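Peroxisomal acyl-CoA oxidase 1A (Solanum lycopersicum, PDB 2FON) probably oxidises fatty acyl-CoA, using FAD as cofactor, in peroxisomal fatty-acid beta-oxidation. Local coordinates at residues B[503-508]-B[593-598]; B[552-557]-B[572-577]. One frame throughout, in Å; residues are numbered along the deposited sequence.

Contact 1: B[503-508]-B[593-598]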
loop_
_atom_site.group_PDB
_atom_site.type_symbol
_atom_site.label_atom_id
_atom_site.label_comp_id
_atom_site.label_asym_id
_atom_site.label_seq_id
_atom_site.Cartn_x
_atom_site.Cartn_y
_atom_site.Cartn_z
ATOM N N LEU B 503 10.536 -18.589 -22.268
ATOM C CA LEU B 503 10.038 -17.647 -23.247
ATOM C C LEU B 503 8.809 -18.223 -23.917
ATOM O O LEU B 503 7.774 -17.582 -23.986
ATOM C CB LEU B 503 11.118 -17.333 -24.279
ATOM C CG LEU B 503 10.729 -16.454 -25.467
ATOM C CD1 LEU B 503 10.166 -15.072 -25.074
ATOM C CD2 LEU B 503 11.975 -16.346 -26.369
ATOM N N GLU B 504 8.908 -19.462 -24.373
ATOM C CA GLU B 504 7.763 -20.065 -25.010
ATOM C C GLU B 504 6.601 -20.103 -24.042
ATOM O O GLU B 504 5.472 -19.848 -24.449
ATOM C CB GLU B 504 8.049 -21.445 -25.526
ATOM C CG GLU B 504 6.918 -21.908 -26.357
ATOM C CD GLU B 504 7.119 -23.306 -26.886
ATOM O OE1 GLU B 504 6.884 -24.278 -26.127
ATOM O OE2 GLU B 504 7.493 -23.432 -28.074
ATOM N N ALA B 505 6.883 -20.409 -22.778
ATOM C CA ALA B 505 5.834 -20.523 -21.787
ATOM C C ALA B 505 5.086 -19.194 -21.624
ATOM O O ALA B 505 3.865 -19.203 -21.450
ATOM C CB ALA B 505 6.379 -20.998 -20.466
ATOM N N PHE B 506 5.802 -18.068 -21.707
ATOM C CA PHE B 506 5.152 -16.776 -21.604
ATOM C C PHE B 506 4.403 -16.356 -22.869
ATOM O O PHE B 506 3.361 -15.682 -22.815
ATOM C CB PHE B 506 6.173 -15.726 -21.198
ATOM C CG PHE B 506 6.380 -15.643 -19.724
ATOM C CD1 PHE B 506 7.274 -16.494 -19.086
ATOM C CD2 PHE B 506 5.644 -14.756 -18.972
ATOM C CE1 PHE B 506 7.425 -16.455 -17.710
ATOM C CE2 PHE B 506 5.791 -14.706 -17.589
ATOM C CZ PHE B 506 6.684 -15.556 -16.970
ATOM N N GLU B 507 4.960 -16.764 -24.007
ATOM C CA GLU B 507 4.371 -16.526 -25.312
ATOM C C GLU B 507 3.063 -17.272 -25.424
ATOM O O GLU B 507 2.047 -16.694 -25.799
ATOM C CB GLU B 507 5.337 -16.954 -26.409
ATOM C CG GLU B 507 6.484 -15.953 -26.636
ATOM C CD GLU B 507 7.406 -16.294 -27.821
ATOM O OE1 GLU B 507 8.179 -15.408 -28.223
ATOM O OE2 GLU B 507 7.394 -17.428 -28.368
ATOM N N ALA B 508 3.076 -18.545 -25.040
ATOM C CA ALA B 508 1.882 -19.388 -25.133
ATOM C C ALA B 508 0.770 -18.778 -24.303
ATOM O O ALA B 508 -0.298 -18.436 -24.815
ATOM C CB ALA B 508 2.182 -20.797 -24.667
ATOM N N THR B 593 -5.417 -23.035 -20.299
ATOM C CA THR B 593 -4.946 -23.343 -21.646
ATOM C C THR B 593 -4.372 -24.756 -21.902
ATOM O O THR B 593 -4.545 -25.336 -22.997
ATOM C CB THR B 593 -3.751 -22.476 -21.899
ATOM O OG1 THR B 593 -2.587 -23.244 -21.536
ATOM C CG2 THR B 593 -3.819 -21.129 -21.090
ATOM N N GLY B 594 -3.621 -25.284 -20.931
ATOM C CA GLY B 594 -3.036 -26.627 -21.052
ATOM C C GLY B 594 -1.524 -26.602 -21.192
ATOM O O GLY B 594 -0.882 -27.647 -21.083
ATOM N N TYR B 595 -0.943 -25.415 -21.403
ATOM C CA TYR B 595 0.468 -25.334 -21.762
ATOM C C TYR B 595 1.435 -26.120 -20.854
ATOM O O TYR B 595 2.379 -26.773 -21.349
ATOM C CB TYR B 595 0.946 -23.903 -22.007
ATOM C CG TYR B 595 2.391 -23.897 -22.418
ATOM C CD1 TYR B 595 2.774 -24.187 -23.735
ATOM C CD2 TYR B 595 3.393 -23.692 -21.463
ATOM C CE1 TYR B 595 4.117 -24.229 -24.088
ATOM C CE2 TYR B 595 4.733 -23.740 -21.803
ATOM C CZ TYR B 595 5.101 -24.006 -23.114
ATOM O OH TYR B 595 6.458 -24.039 -23.411
ATOM N N ILE B 596 1.185 -26.086 -19.546
ATOM C CA ILE B 596 1.943 -26.891 -18.573
ATOM C C ILE B 596 1.007 -27.805 -17.765
ATOM O O ILE B 596 -0.185 -27.528 -17.665
ATOM C CB ILE B 596 2.706 -25.960 -17.610
ATOM C CG1 ILE B 596 1.743 -25.111 -16.800
ATOM C CG2 ILE B 596 3.631 -24.996 -18.372
ATOM C CD1 ILE B 596 2.429 -24.284 -15.730
ATOM N N THR B 597 1.532 -28.876 -17.174
ATOM C CA THR B 597 0.738 -29.733 -16.276
ATOM C C THR B 597 1.106 -29.472 -14.830
ATOM O O THR B 597 1.988 -28.649 -14.536
ATOM C CB THR B 597 1.006 -31.244 -16.501
ATOM O OG1 THR B 597 2.358 -31.530 -16.139
ATOM C CG2 THR B 597 0.727 -31.689 -17.950
ATOM N N SER B 598 0.459 -30.169 -13.904
ATOM C CA SER B 598 0.773 -29.907 -12.512
ATOM C C SER B 598 2.209 -30.171 -12.191
ATOM O O SER B 598 2.906 -29.267 -11.734
ATOM C CB SER B 598 -0.122 -30.650 -11.568
ATOM O OG SER B 598 -1.259 -29.850 -11.399
#
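Tyr-595 reaches across from the loop to helix 503-508 and makes every close contact between the two segments. The polar part is one hydrogen bond, Tyr-595 OH donating to Glu-504 OE1 at 2.8 Å. OE1 receives it on its anti lone pair, on the side away from the other carboxylate oxygen, and lies in the plane of the ring at its edge. Carboxylate and ring stand nearly perpendicular, their planes 86° apart. The extended chain of Glu-504 brings the acid to the hydroxyl.

The apolar part is the ring laid along the alanines of the helix. Ala-508 CB sits over one face, a CH-pi contact 4.0 Å from the centroid of the Tyr-595 ring. Ala-505 comes in obliquely, with CB 3.5 Å from Tyr-595 CE2. Two methyl side chains a turn apart thus let a flat ring come close to the backbone.

Tyr-595 CG lies anti to its own N (chi1 -178°), which sends the ring out of the loop toward the helix. Behind it, Thr-593 OG1 accepts from Tyr-595 N at 2.7 Å, an ST turn that spans Gly-594.

The loop links helix 587-592 to helix 598-615, and Ser-598 OG is hydrogen-bonded to Gly-592 O of the second subunit. On the other side of helix 499-521, Phe-506 and Leu-503 pack on helix 535-558.

Contact 2: B[552-557]-B[572-577]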
loop_
_atom_site.group_PDB
_atom_site.type_symbol
_atom_site.label_atom_id
_atom_site.label_comp_id
_atom_site.label_asym_id
_atom_site.label_seq_id
_atom_site.Cartn_x
_atom_site.Cartn_y
_atom_site.Cartn_z
ATOM N N SER B 552 11.077 -11.347 -21.948
ATOM C CA SER B 552 11.814 -11.562 -23.181
ATOM C C SER B 552 12.965 -10.569 -23.387
ATOM O O SER B 552 13.884 -10.840 -24.180
ATOM C CB SER B 552 10.888 -11.529 -24.376
ATOM O OG SER B 552 10.692 -10.192 -24.726
ATOM N N LYS B 553 12.909 -9.429 -22.691
ATOM C CA LYS B 553 13.960 -8.417 -22.837
ATOM C C LYS B 553 15.101 -8.708 -21.873
ATOM O O LYS B 553 16.269 -8.402 -22.110
ATOM C CB LYS B 553 13.402 -7.011 -22.614
ATOM C CG LYS B 553 12.368 -6.631 -23.646
ATOM C CD LYS B 553 12.988 -6.547 -25.003
ATOM C CE LYS B 553 11.985 -6.579 -26.141
ATOM N NZ LYS B 553 12.743 -6.942 -27.459
ATOM N N TYR B 554 14.737 -9.322 -20.764
ATOM C CA TYR B 554 15.703 -9.783 -19.811
ATOM C C TYR B 554 16.541 -10.891 -20.490
ATOM O O TYR B 554 17.785 -10.946 -20.349
ATOM C CB TYR B 554 14.977 -10.264 -18.535
ATOM C CG TYR B 554 15.862 -10.247 -17.311
ATOM C CD1 TYR B 554 15.421 -9.761 -16.090
ATOM C CD2 TYR B 554 17.174 -10.723 -17.392
ATOM C CE1 TYR B 554 16.277 -9.768 -14.965
ATOM C CE2 TYR B 554 18.011 -10.730 -16.302
ATOM C CZ TYR B 554 17.579 -10.253 -15.106
ATOM O OH TYR B 554 18.501 -10.305 -14.103
ATOM N N ILE B 555 15.862 -11.762 -21.240
ATOM C CA ILE B 555 16.569 -12.841 -21.886
ATOM C C ILE B 555 17.460 -12.246 -22.960
ATOM O O ILE B 555 18.586 -12.722 -23.161
ATOM C CB ILE B 555 15.612 -13.952 -22.458
ATOM C CG1 ILE B 555 14.803 -14.637 -21.327
ATOM C CG2 ILE B 555 16.392 -14.969 -23.308
ATOM C CD1 ILE B 555 13.720 -15.601 -21.826
ATOM N N GLU B 556 16.982 -11.199 -23.628
ATOM C CA GLU B 556 17.730 -10.608 -24.729
ATOM C C GLU B 556 19.020 -9.976 -24.228
ATOM O O GLU B 556 20.084 -10.059 -24.869
ATOM C CB GLU B 556 16.886 -9.574 -25.437
ATOM C CG GLU B 556 16.133 -10.105 -26.634
ATOM C CD GLU B 556 15.500 -8.989 -27.491
ATOM O OE1 GLU B 556 15.866 -7.777 -27.355
ATOM O OE2 GLU B 556 14.616 -9.339 -28.312
ATOM N N LYS B 557 18.885 -9.340 -23.060
ATOM C CA LYS B 557 19.977 -8.731 -22.306
ATOM C C LYS B 557 21.074 -9.771 -21.952
ATOM O O LYS B 557 22.281 -9.502 -22.093
ATOM C CB LYS B 557 19.380 -8.101 -21.071
ATOM C CG LYS B 557 20.344 -7.448 -20.144
ATOM C CD LYS B 557 21.257 -6.494 -20.868
ATOM C CE LYS B 557 22.303 -5.974 -19.925
ATOM N NZ LYS B 557 22.826 -4.729 -20.498
ATOM N N GLU B 572 21.526 -14.030 -14.477
ATOM C CA GLU B 572 20.703 -15.187 -14.827
ATOM C C GLU B 572 19.837 -15.670 -13.677
ATOM O O GLU B 572 18.643 -15.902 -13.839
ATOM C CB GLU B 572 21.560 -16.313 -15.327
ATOM C CG GLU B 572 21.648 -16.307 -16.815
ATOM C CD GLU B 572 23.059 -16.620 -17.328
ATOM O OE1 GLU B 572 23.584 -17.740 -17.033
ATOM O OE2 GLU B 572 23.634 -15.751 -18.038
ATOM N N VAL B 573 20.441 -15.814 -12.510
ATOM C CA VAL B 573 19.685 -16.146 -11.340
ATOM C C VAL B 573 18.494 -15.152 -11.206
ATOM O O VAL B 573 17.334 -15.560 -10.928
ATOM C CB VAL B 573 20.591 -16.114 -10.093
ATOM C CG1 VAL B 573 19.773 -16.049 -8.842
ATOM C CG2 VAL B 573 21.485 -17.294 -10.040
ATOM N N LEU B 574 18.764 -13.853 -11.423
ATOM C CA LEU B 574 17.704 -12.856 -11.269
ATOM C C LEU B 574 16.631 -13.023 -12.327
ATOM O O LEU B 574 15.449 -12.860 -12.078
ATOM C CB LEU B 574 18.266 -11.441 -11.216
ATOM C CG LEU B 574 18.897 -11.113 -9.852
ATOM C CD1 LEU B 574 19.588 -9.752 -9.826
ATOM C CD2 LEU B 574 17.882 -11.233 -8.748
ATOM N N CYS B 575 17.048 -13.421 -13.507
ATOM C CA CYS B 575 16.102 -13.657 -14.583
ATOM C C CYS B 575 15.085 -14.721 -14.234
ATOM O O CYS B 575 13.877 -14.533 -14.427
ATOM C CB CYS B 575 16.810 -14.097 -15.853
ATOM S SG CYS B 575 15.636 -13.907 -17.155
ATOM N N GLY B 576 15.613 -15.830 -13.718
ATOM C CA GLY B 576 14.842 -17.012 -13.443
ATOM C C GLY B 576 13.834 -16.679 -12.399
ATOM O O GLY B 576 12.663 -17.063 -12.511
ATOM N N ILE B 577 14.282 -15.906 -11.413
ATOM C CA ILE B 577 13.466 -15.626 -10.275
ATOM C C ILE B 577 12.330 -14.791 -10.730
ATOM O O ILE B 577 11.180 -15.006 -10.343
ATOM C CB ILE B 577 14.240 -14.918 -9.186
ATOM C CG1 ILE B 577 15.117 -15.913 -8.420
ATOM C CG2 ILE B 577 13.276 -14.191 -8.204
ATOM C CD1 ILE B 577 15.832 -15.272 -7.246
#
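Tyr-554 OH reaches across to helix 567-585 and makes a weak hydrogen bond to the carbonyl O of Leu-571, just before 572-577. Leu-574 CB lies beside this end of the ring, 4.1 Å from Tyr-554 CZ. Although Cys-575 N is also close, at 3.5 Å from Tyr-554 OH, the angle is too poor for a bond.

The main apolar contact is Cys-575 against one face of that ring. Its SG stands 3.9 Å from the centroid of the Tyr-554 ring and 28° off the normal, a Cys sulfur-aromatic contact, and its CB lies over the same face in a CH-pi contact. SG leans toward the inner end of the ring, 3.5 Å from Tyr-554 CD2. Cys-575 SG is anti to the backbone N (chi1 -165°), a torsion that turns the sulfur toward helix 552-557, where Ile-555 CG1 borders it at 4.3 Å.

These are two successive helices packed as an antiparallel hairpin: the segment axes approach to 10.3 Å at 165°, in the all-helical C-terminal part of the oxidase. An alanine in place of Tyr-554 would probably leave Cys-575 without its aromatic partner and open a gap between the helices, with the link to Leu-571 O lost as well. Phe-365 of helix 347-380 meets the Tyr-554 ring edge-to-face, and the same helix touches Leu-574 through Tyr-361. Helix 598-615 packs on Val-573, Leu-574 and Ile-577.

How the contacts relate
Both contacts are buried and belong to the same helical C-terminal region, but contact 1 lies farther out, about 30 Å from the chain centre to its own centre, against about 21 Å for contact 2. Contact 2 is nested within the chain loop that contact 1 closes. Their centres are about 18 Å apart, yet they touch directly: Leu-503 CD1 meets Ser-552 CB at 3.7 Å, joining helix 499-521 to helix 535-558. Each is built round one tyrosine. In contact 1 a loop is held to a helix by a tyrosine-carboxylate hydrogen bond and two alanines, and the far end of that loop reaches the second subunit; in contact 2 two helices meet chiefly through sulfur and ring packing.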